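Local coordinates for protein aspartate semialdehyde dehydrogenase (Francisella tularensis subsp. tularensis, PDB 4WOJ) that probably catalyses the NADPH-dependent reductive dephosphorylation of L-aspartyl-4-phosphate to L-aspartate-semialdehyde, a step on the way to lysine, methionine and threonine, at residues B[200-203]-B[204-208]; B[64-67]-B[68-72]; B[299-302]-B[303-306]; B[24-27]-B[28-31]. One frame throughout, in Å; residues are numbered along the deposited sequence.

Interaction 1 of 4, residues B[200-203]-B[204-208]; sequences IREK and ILREL
Glu202 and Arg206, one helical turn apart, form a salt bridge. Both carboxylate oxygens close on the same nitrogen: Glu202 OE2 lies 2.7 Å from Arg206 NH1, and Glu202 OE1 lies 3.0 Å from Arg206 NH1. The OE1 bond uses the syn lone pair and meets the guanidinium at its edge. Carboxylate and guanidinium are nearly coplanar, with planes 4° apart. Two bends bring the groups together. The Glu202 chain leaves with CG anti to the backbone N and folds at its second torsion (chi2 -65°). The Arg206 chain folds at its third (chi3 89°), which swings the guanidinium back to the carboxylate. Arg206 CD lies 3.5 Å from Glu202 OE1. On another side of the helix, Ile200 CG2 touches Ile204 CD1 at 3.7 Å. Lys203 NZ and Glu207 OE2 are 4.6 Å apart, beyond a salt bridge, though their opposite charges probably attract. Glu207 has its salt bridge with Lys210. Regular i to i+4 backbone bonds hold the spacing, among them Leu205 N to Arg201 O at 2.9 Å. Arg201 turns away to a salt bridge with Asp192. The contact lies on helix 198-209, in the range of the dimerisation domain. Ile204 and Leu208 pack on helix 175-191. Arg201 and Leu205 meet Leu182 of the second subunit, Glu202 packs on Arg274 of that subunit, and Arg206 on its Gln321.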
loop_
_atom_site.group_PDB
_atom_site.type_symbol
_atom_site.label_atom_id
_atom_site.label_comp_id
_atom_site.label_asym_id
_atom_site.label_seq_id
_atom_site.Cartn_x
_atom_site.Cartn_y
_atom_site.Cartn_z
ATOM N N ILE B 200 2.202 -21.360 12.018
ATOM C CA ILE B 200 3.135 -21.262 13.139
ATOM C C ILE B 200 4.355 -20.415 12.749
ATOM O O ILE B 200 4.909 -19.642 13.564
ATOM C CB ILE B 200 3.468 -22.668 13.688
ATOM C CG1 ILE B 200 2.210 -23.206 14.392
ATOM C CG2 ILE B 200 4.732 -22.630 14.556
ATOM C CD1 ILE B 200 2.349 -24.565 15.033
ATOM N N ARG B 201 4.774 -20.541 11.499
ATOM C CA ARG B 201 5.895 -19.727 11.022
ATOM C C ARG B 201 5.552 -18.256 11.075
ATOM O O ARG B 201 6.341 -17.425 11.526
ATOM C CB ARG B 201 6.285 -20.118 9.613
ATOM C CG ARG B 201 6.893 -21.514 9.480
ATOM C CD ARG B 201 6.826 -22.029 8.042
ATOM N NE ARG B 201 7.681 -21.260 7.182
ATOM C CZ ARG B 201 7.826 -21.454 5.877
ATOM N NH1 ARG B 201 7.135 -22.385 5.257
ATOM N NH2 ARG B 201 8.618 -20.628 5.174
ATOM N N GLU B 202 4.349 -17.948 10.607
ATOM C CA GLU B 202 3.841 -16.575 10.559
ATOM C C GLU B 202 3.870 -16.036 11.986
ATOM O O GLU B 202 4.354 -14.921 12.238
ATOM C CB GLU B 202 2.437 -16.534 9.919
ATOM C CG GLU B 202 1.770 -15.166 9.889
ATOM C CD GLU B 202 1.486 -14.659 11.304
ATOM O OE1 GLU B 202 1.913 -13.538 11.670
ATOM O OE2 GLU B 202 0.914 -15.450 12.087
ATOM N N LYS B 203 3.392 -16.845 12.911
ATOM C CA LYS B 203 3.378 -16.468 14.322
ATOM C C LYS B 203 4.749 -16.175 14.880
ATOM O O LYS B 203 4.942 -15.163 15.582
ATOM C CB LYS B 203 2.747 -17.586 15.133
ATOM C CG LYS B 203 2.620 -17.243 16.602
ATOM C CD LYS B 203 1.970 -18.370 17.397
ATOM C CE LYS B 203 2.329 -18.233 18.886
ATOM N NZ LYS B 203 1.877 -16.936 19.484
ATOM N N ILE B 204 5.702 -17.064 14.557
ATOM C CA ILE B 204 7.088 -16.945 15.017
ATOM C C ILE B 204 7.736 -15.677 14.520
ATOM O O ILE B 204 8.395 -14.980 15.284
ATOM C CB ILE B 204 7.935 -18.174 14.606
ATOM C CG1 ILE B 204 7.656 -19.367 15.551
ATOM C CG2 ILE B 204 9.422 -17.868 14.658
ATOM C CD1 ILE B 204 7.861 -20.730 14.899
ATOM N N LEU B 205 7.555 -15.378 13.237
ATOM C CA LEU B 205 8.092 -14.130 12.659
ATOM C C LEU B 205 7.449 -12.952 13.332
ATOM O O LEU B 205 8.123 -12.004 13.758
ATOM C CB LEU B 205 7.802 -14.021 11.164
ATOM C CG LEU B 205 8.289 -15.121 10.242
ATOM C CD1 LEU B 205 7.949 -14.794 8.804
ATOM C CD2 LEU B 205 9.779 -15.310 10.397
ATOM N N ARG B 206 6.121 -13.029 13.424
ATOM C CA ARG B 206 5.354 -11.946 14.008
ATOM C C ARG B 206 5.846 -11.602 15.414
ATOM O O ARG B 206 6.133 -10.441 15.697
ATOM C CB ARG B 206 3.866 -12.255 14.025
ATOM C CG ARG B 206 3.057 -11.055 14.491
ATOM C CD ARG B 206 1.583 -11.238 14.224
ATOM N NE ARG B 206 0.937 -11.908 15.352
ATOM C CZ ARG B 206 0.366 -13.106 15.315
ATOM N NH1 ARG B 206 0.310 -13.806 14.207
ATOM N NH2 ARG B 206 -0.184 -13.599 16.411
ATOM N N GLU B 207 5.972 -12.603 16.279
ATOM C CA GLU B 207 6.440 -12.349 17.648
ATOM C C GLU B 207 7.891 -11.868 17.666
ATOM O O GLU B 207 8.223 -10.956 18.426
ATOM C CB GLU B 207 6.269 -13.579 18.549
ATOM C CG GLU B 207 4.814 -13.941 18.837
ATOM C CD GLU B 207 4.005 -12.758 19.398
ATOM O OE1 GLU B 207 4.487 -12.076 20.345
ATOM O OE2 GLU B 207 2.884 -12.498 18.889
ATOM N N LEU B 208 8.741 -12.451 16.831
ATOM C CA LEU B 208 10.153 -12.009 16.762
ATOM C C LEU B 208 10.236 -10.537 16.310
ATOM O O LEU B 208 11.021 -9.741 16.869
ATOM C CB LEU B 208 10.978 -12.906 15.841
ATOM C CG LEU B 208 12.519 -12.703 15.876
ATOM C CD1 LEU B 208 13.109 -12.941 17.265
ATOM C CD2 LEU B 208 13.239 -13.617 14.887
#

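Interaction 2 of 4, residues B[64-67]-B[68-72]; sequences YSID and QLSSM
An N-cap opens the short helix 66-70, and Ser65 supplies it. Its hydroxyl accepts from the amide of Gln68, with Ser65 OG 3.3 Å from Gln68 N and an N-H...O angle of 167°. The first torsion of Ser65 (chi1 158°) carries OG away from its own N and towards the first turn, where it covers an amide that has no earlier helical carbonyl to use. The Gln68 side chain runs back past the cap, and its CG also lies 3.3 Å from Ser65 OG. Its OE1 goes on to accept from the amide of Asp62. Leu69 N makes a weak bond to Ser65 O at 3.4 Å, and Leu69 CG lies 3.3 Å from that Ser65 O. At the next residue, Ser70 N bonds to Ile66 O at 3.3 Å, from above the carbonyl plane. At the other end, Ser71 OG donates to Gln68 O at 2.6 Å. Leu69 is buried and touches both Leu91 of helix 81-93 and Phe41 of strand 36-42, while Ile66 packs on Lys90. A serine N-cap of this kind is typical of helix starts, here on a short helix of the Rossmann-type NAD-binding domain, just ahead of strand 74-77.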
loop_
_atom_site.group_PDB
_atom_site.type_symbol
_atom_site.label_atom_id
_atom_site.label_comp_id
_atom_site.label_asym_id
_atom_site.label_seq_id
_atom_site.Cartn_x
_atom_site.Cartn_y
_atom_site.Cartn_z
ATOM N N TYR B 64 30.974 23.214 6.647
ATOM C CA TYR B 64 30.636 24.246 7.636
ATOM C C TYR B 64 31.496 25.504 7.553
ATOM O O TYR B 64 31.227 26.497 8.235
ATOM C CB TYR B 64 30.675 23.655 9.048
ATOM C CG TYR B 64 29.585 22.633 9.238
ATOM C CD1 TYR B 64 28.268 23.028 9.490
ATOM C CD2 TYR B 64 29.852 21.276 9.104
ATOM C CE1 TYR B 64 27.257 22.090 9.620
ATOM C CE2 TYR B 64 28.854 20.336 9.241
ATOM C CZ TYR B 64 27.563 20.739 9.498
ATOM O OH TYR B 64 26.578 19.778 9.633
ATOM N N SER B 65 32.528 25.481 6.722
ATOM C CA SER B 65 33.314 26.696 6.545
ATOM C C SER B 65 32.510 27.652 5.706
ATOM O O SER B 65 32.224 27.369 4.539
ATOM C CB SER B 65 34.655 26.451 5.873
ATOM O OG SER B 65 35.121 27.659 5.289
ATOM N N ILE B 66 32.196 28.792 6.302
ATOM C CA ILE B 66 31.372 29.826 5.672
ATOM C C ILE B 66 32.128 30.625 4.607
ATOM O O ILE B 66 31.518 31.246 3.733
ATOM C CB ILE B 66 30.834 30.805 6.735
ATOM C CG1 ILE B 66 29.990 30.052 7.771
ATOM C CG2 ILE B 66 30.038 31.938 6.089
ATOM C CD1 ILE B 66 28.768 29.349 7.199
ATOM N N ASP B 67 33.449 30.636 4.697
ATOM C CA ASP B 67 34.252 31.398 3.743
ATOM C C ASP B 67 34.328 30.653 2.431
ATOM O O ASP B 67 34.156 31.227 1.377
ATOM C CB ASP B 67 35.673 31.649 4.272
ATOM C CG ASP B 67 35.788 32.945 5.057
ATOM O OD1 ASP B 67 34.847 33.271 5.818
ATOM O OD2 ASP B 67 36.827 33.630 4.912
ATOM N N GLN B 68 34.621 29.366 2.531
ATOM C CA GLN B 68 34.830 28.511 1.360
ATOM C C GLN B 68 33.541 28.392 0.566
ATOM O O GLN B 68 33.555 28.503 -0.654
ATOM C CB GLN B 68 35.356 27.130 1.788
ATOM C CG GLN B 68 36.759 27.186 2.409
ATOM C CD GLN B 68 37.413 25.811 2.610
ATOM O OE1 GLN B 68 36.934 24.959 3.378
ATOM N NE2 GLN B 68 38.521 25.606 1.939
ATOM N N LEU B 69 32.426 28.191 1.270
ATOM C CA LEU B 69 31.097 28.139 0.637
ATOM C C LEU B 69 30.779 29.447 -0.100
ATOM O O LEU B 69 30.278 29.427 -1.216
ATOM C CB LEU B 69 30.002 27.884 1.680
ATOM C CG LEU B 69 29.898 26.505 2.328
ATOM C CD1 LEU B 69 28.921 26.578 3.487
ATOM C CD2 LEU B 69 29.453 25.461 1.322
ATOM N N SER B 70 31.111 30.564 0.532
ATOM C CA SER B 70 30.866 31.910 -0.022
ATOM C C SER B 70 31.417 32.169 -1.419
ATOM O O SER B 70 30.865 32.963 -2.176
ATOM C CB SER B 70 31.456 32.974 0.899
ATOM O OG SER B 70 30.867 32.910 2.188
ATOM N N SER B 71 32.512 31.521 -1.764
ATOM C CA SER B 71 33.133 31.734 -3.085
ATOM C C SER B 71 32.400 31.002 -4.222
ATOM O O SER B 71 32.555 31.382 -5.380
ATOM C CB SER B 71 34.583 31.276 -3.055
ATOM O OG SER B 71 34.643 30.022 -2.399
ATOM N N MET B 72 31.624 29.963 -3.897
ATOM C CA MET B 72 30.817 29.264 -4.914
ATOM C C MET B 72 29.708 30.196 -5.431
ATOM O O MET B 72 29.106 30.939 -4.680
ATOM C CB MET B 72 30.190 27.984 -4.370
ATOM C CG MET B 72 31.163 26.941 -3.829
ATOM S SD MET B 72 32.181 26.139 -5.095
ATOM C CE MET B 72 33.673 27.110 -4.872
#

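Interaction 3 of 4, residues B[299-302]-B[303-306]; sequences QGNE and WVKV. With NA (sodium ion), chain F.
The backbone leaves helix 290-298 at Gln299, is extended at Asn301, turns through Glu302 and Trp303, and enters strand 304-307 at Val304. The Asn301 side chain spans this turn. Its OD1 takes two amides: Trp303 N at 3.1 Å from Asn301 OD1, a weak and bent bond, and Val304 N, also 3.1 Å from Asn301 OD1, at 136°. The second donor is tilted from the carbonyl plane of the amide. A first torsion of 47° sets CG of Asn301 between its own N and carbonyl carbon, which brings the amide group over the turn. Asn301 OD1 also lies at the edge of the ring, 3.4 Å from Trp303 CE3, and touches Val304 CG2. The other end of the amide, ND2, makes a weak bond to Leu148 O.

Glu302 lies along one face of the indole, pointing the same way as the ring. Glu302 CG sits 3.3 Å from the centroid of the Trp303 six-membered ring and almost on the ring normal, a CH-pi contact. Beyond it the extended chain stacks its carboxylate over the ring, with planes 19° apart and Glu302 OE2 3.5 Å from Trp303 CZ2. Trp303 also meets Trp355 edge to face.

Further along, Val306 O binds a sodium ion at 2.0 Å, with a water as another ligand. Val304 and Val306 pack on helix 290-298 and strand 329-336. The weak bond from Trp303 N to Asn301 OD1 closes an Asx turn, and the bond from Val304 N to the same oxygen extends it. It leads into an outer strand of the mixed sheet.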
loop_
_atom_site.group_PDB
_atom_site.type_symbol
_atom_site.label_atom_id
_atom_site.label_comp_id
_atom_site.label_asym_id
_atom_site.label_seq_id
_atom_site.Cartn_x
_atom_site.Cartn_y
_atom_site.Cartn_z
ATOM N N GLN B 299 0.406 12.327 -22.860
ATOM C CA GLN B 299 1.125 13.507 -23.380
ATOM C C GLN B 299 1.594 14.537 -22.317
ATOM O O GLN B 299 1.997 15.636 -22.651
ATOM C CB GLN B 299 0.305 14.184 -24.487
ATOM C CG GLN B 299 0.082 13.247 -25.680
ATOM C CD GLN B 299 0.023 13.924 -27.054
ATOM O OE1 GLN B 299 -0.655 13.419 -27.958
ATOM N NE2 GLN B 299 0.733 15.042 -27.236
ATOM N N GLY B 300 1.623 14.155 -21.055
ATOM C CA GLY B 300 2.096 15.065 -20.025
ATOM C C GLY B 300 3.573 15.399 -20.083
ATOM O O GLY B 300 3.963 16.529 -19.717
ATOM N N ASN B 301 4.391 14.412 -20.480
ATOM C CA ASN B 301 5.822 14.604 -20.688
ATOM C C ASN B 301 6.457 13.324 -21.218
ATOM O O ASN B 301 5.809 12.338 -21.402
ATOM C CB ASN B 301 6.533 15.044 -19.411
ATOM C CG ASN B 301 6.139 14.220 -18.240
ATOM O OD1 ASN B 301 6.629 13.095 -18.065
ATOM N ND2 ASN B 301 5.211 14.757 -17.418
ATOM N N GLU B 302 7.735 13.376 -21.500
ATOM C CA GLU B 302 8.421 12.206 -22.062
ATOM C C GLU B 302 8.570 11.052 -21.088
ATOM O O GLU B 302 8.665 9.935 -21.538
ATOM C CB GLU B 302 9.767 12.573 -22.675
ATOM C CG GLU B 302 10.677 13.388 -21.778
ATOM C CD GLU B 302 12.082 13.501 -22.358
ATOM O OE1 GLU B 302 12.687 12.451 -22.696
ATOM O OE2 GLU B 302 12.586 14.642 -22.462
ATOM N N TRP B 303 8.526 11.317 -19.772
ATOM C CA TRP B 303 8.718 10.264 -18.765
ATOM C C TRP B 303 7.489 9.451 -18.447
ATOM O O TRP B 303 7.605 8.318 -18.000
ATOM C CB TRP B 303 9.344 10.846 -17.500
ATOM C CG TRP B 303 10.607 11.468 -17.880
ATOM C CD1 TRP B 303 11.817 10.831 -18.096
ATOM C CD2 TRP B 303 10.804 12.835 -18.233
ATOM N NE1 TRP B 303 12.765 11.742 -18.490
ATOM C CE2 TRP B 303 12.182 12.978 -18.594
ATOM C CE3 TRP B 303 9.959 13.942 -18.297
ATOM C CZ2 TRP B 303 12.722 14.181 -18.999
ATOM C CZ3 TRP B 303 10.489 15.153 -18.681
ATOM C CH2 TRP B 303 11.866 15.263 -19.044
ATOM N N VAL B 304 6.305 10.048 -18.629
ATOM C CA VAL B 304 5.046 9.354 -18.356
ATOM C C VAL B 304 4.992 8.089 -19.208
ATOM O O VAL B 304 5.163 8.144 -20.393
ATOM C CB VAL B 304 3.832 10.250 -18.677
ATOM C CG1 VAL B 304 2.533 9.469 -18.679
ATOM C CG2 VAL B 304 3.742 11.347 -17.657
ATOM N N LYS B 305 4.740 6.949 -18.586
ATOM C CA LYS B 305 4.727 5.679 -19.292
ATOM C C LYS B 305 3.447 4.966 -18.970
ATOM O O LYS B 305 3.245 4.503 -17.854
ATOM C CB LYS B 305 5.922 4.850 -18.859
ATOM C CG LYS B 305 6.013 3.531 -19.561
ATOM C CD LYS B 305 7.368 2.896 -19.276
ATOM C CE LYS B 305 7.687 1.790 -20.278
ATOM N NZ LYS B 305 7.126 0.521 -19.756
ATOM N N VAL B 306 2.561 4.897 -19.943
ATOM C CA VAL B 306 1.282 4.286 -19.679
ATOM C C VAL B 306 1.381 2.773 -19.769
ATOM O O VAL B 306 2.020 2.234 -20.639
ATOM C CB VAL B 306 0.215 4.804 -20.591
ATOM C CG1 VAL B 306 -1.061 4.031 -20.384
ATOM C CG2 VAL B 306 -0.004 6.283 -20.313
HETATM NA NA NA F . 2.210 1.998 -22.578
HETATM O O HOH W 1 3.952 0.894 -21.849
#

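Interaction 4 of 4, residues B[24-27]-B[28-31]; sequences MSRM and IESK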
loop_
_atom_site.group_PDB
_atom_site.type_symbol
_atom_site.label_atom_id
_atom_site.label_comp_id
_atom_site.label_asym_id
_atom_site.label_seq_id
_atom_site.Cartn_x
_atom_site.Cartn_y
_atom_site.Cartn_z
ATOM N N MET B 24 25.110 12.555 -8.611
ATOM C CA MET B 24 26.420 12.391 -9.236
ATOM C C MET B 24 26.292 11.515 -10.436
ATOM O O MET B 24 26.713 11.872 -11.527
ATOM C CB MET B 24 27.411 11.718 -8.296
ATOM C CG MET B 24 27.819 12.535 -7.090
ATOM S SD MET B 24 28.341 14.171 -7.559
ATOM C CE MET B 24 26.934 15.117 -6.960
ATOM N N SER B 25 25.707 10.347 -10.258
ATOM C CA SER B 25 25.601 9.445 -11.397
ATOM C C SER B 25 24.866 10.060 -12.558
ATOM O O SER B 25 25.157 9.786 -13.707
ATOM C CB SER B 25 24.892 8.175 -11.015
ATOM O OG SER B 25 24.340 7.586 -12.197
ATOM N N ARG B 26 23.865 10.883 -12.264
ATOM C CA ARG B 26 23.022 11.425 -13.323
ATOM C C ARG B 26 23.754 12.550 -14.027
ATOM O O ARG B 26 23.602 12.762 -15.248
ATOM C CB ARG B 26 21.669 11.884 -12.762
ATOM C CG ARG B 26 20.714 10.716 -12.550
ATOM C CD ARG B 26 20.228 10.146 -13.879
ATOM N NE ARG B 26 19.529 11.164 -14.675
ATOM C CZ ARG B 26 19.449 11.175 -16.005
ATOM N NH1 ARG B 26 20.024 10.214 -16.725
ATOM N NH2 ARG B 26 18.777 12.138 -16.620
ATOM N N MET B 27 24.585 13.242 -13.257
ATOM C CA MET B 27 25.459 14.256 -13.832
ATOM C C MET B 27 26.568 13.689 -14.724
ATOM O O MET B 27 26.803 14.205 -15.818
ATOM C CB MET B 27 26.006 15.157 -12.742
ATOM C CG MET B 27 24.894 16.062 -12.204
ATOM S SD MET B 27 25.386 17.087 -10.817
ATOM C CE MET B 27 26.294 18.385 -11.660
ATOM N N ILE B 28 27.217 12.611 -14.296
ATOM C CA ILE B 28 28.260 11.999 -15.134
ATOM C C ILE B 28 27.639 11.660 -16.491
ATOM O O ILE B 28 28.104 12.083 -17.553
ATOM C CB ILE B 28 28.783 10.711 -14.495
ATOM C CG1 ILE B 28 29.526 10.988 -13.190
ATOM C CG2 ILE B 28 29.641 9.952 -15.465
ATOM C CD1 ILE B 28 30.764 11.828 -13.336
ATOM N N GLU B 29 26.567 10.883 -16.413
ATOM C CA GLU B 29 25.789 10.383 -17.572
ATOM C C GLU B 29 25.363 11.479 -18.565
ATOM O O GLU B 29 25.310 11.240 -19.773
ATOM C CB GLU B 29 24.553 9.689 -16.985
ATOM C CG GLU B 29 23.782 8.720 -17.846
ATOM C CD GLU B 29 22.731 7.974 -17.029
ATOM O OE1 GLU B 29 22.656 8.213 -15.785
ATOM O OE2 GLU B 29 21.989 7.139 -17.626
ATOM N N SER B 30 25.057 12.672 -18.028
ATOM C CA SER B 30 24.543 13.826 -18.804
ATOM C C SER B 30 25.615 14.843 -19.163
ATOM O O SER B 30 25.320 15.851 -19.781
ATOM C CB SER B 30 23.477 14.594 -18.003
ATOM O OG SER B 30 22.447 13.769 -17.544
ATOM N N LYS B 31 26.861 14.581 -18.762
ATOM C CA LYS B 31 27.991 15.521 -18.977
ATOM C C LYS B 31 27.695 16.881 -18.335
ATOM O O LYS B 31 28.086 17.926 -18.855
ATOM C CB LYS B 31 28.264 15.734 -20.470
ATOM C CG LYS B 31 28.261 14.492 -21.336
ATOM C CD LYS B 31 28.050 14.892 -22.790
ATOM C CE LYS B 31 28.766 13.978 -23.776
ATOM N NZ LYS B 31 30.220 14.288 -23.769
#
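Charge first: Arg26 NH1 and Glu29 OE1 form a weak salt bridge at 3.4 Å. The carboxylate comes in at the guanidinium edge, but the two planes stand 81° apart. Arg26 curls to get there, bending at chi2 (-71°) and chi3 (-59°), while Glu29 reaches across with an extended chain. The stronger partner of Arg26 is Glu359, which takes NH2 in a salt bridge, and Arg362 lies close to the same group. A sulfate ion, probably from the crystallisation liquor, lies about 3 Å from the Glu29 side chain.

Among side-chain hydrogen bonds, Ser30 OG donates back to Arg26 O at 2.8 Å. Ser30 OG also lies over one face of the guanidinium, towards its rim, 4.1 Å from Arg26 NH2. The Arg26 carbonyl is shared, because Ser30 N also makes a weak bond to it.

Backbone bonds carry the rest. Ile28 N bonds to Met24 O at 2.9 Å and Glu29 N to Ser25 O at 3.2 Å. Beyond them the pattern shortens: Ser30 N has a weak bond to Met27 O, and Lys31 N bonds to Ile28 O at 3.0 Å.

In apolar packing, Met27 rests on Leu365 and Phe33, and Met24 and Ile28 on Phe53. Lys31 has positive phi, and the helix closes in a Schellman motif. This is the end of helix 18-30 in the first beta-alpha-beta unit of the Rossmann-type domain, between strands 8-13 and 36-42.

Overall arrangement
Along the chain the order is interaction 4, interaction 2, interaction 1, interaction 3, and none touches another. Interactions 4 and 2 lie in the range of the NAD-binding domain, on helices 18-30 and 66-70 beside its parallel sheet, with centres 24 Å apart. Interactions 1 and 3 belong to the range of the dimerisation domain, but their centres are 43 Å apart: one is on the outlying helix 198-209, the other at the edge of the mixed sheet. Interactions 3 and 4 come within about 6 Å at their nearest atoms, across the two ranges; Arg26 touches Leu327, which also meets Trp303. Each is a local contact; interaction 1 also lies against the second subunit.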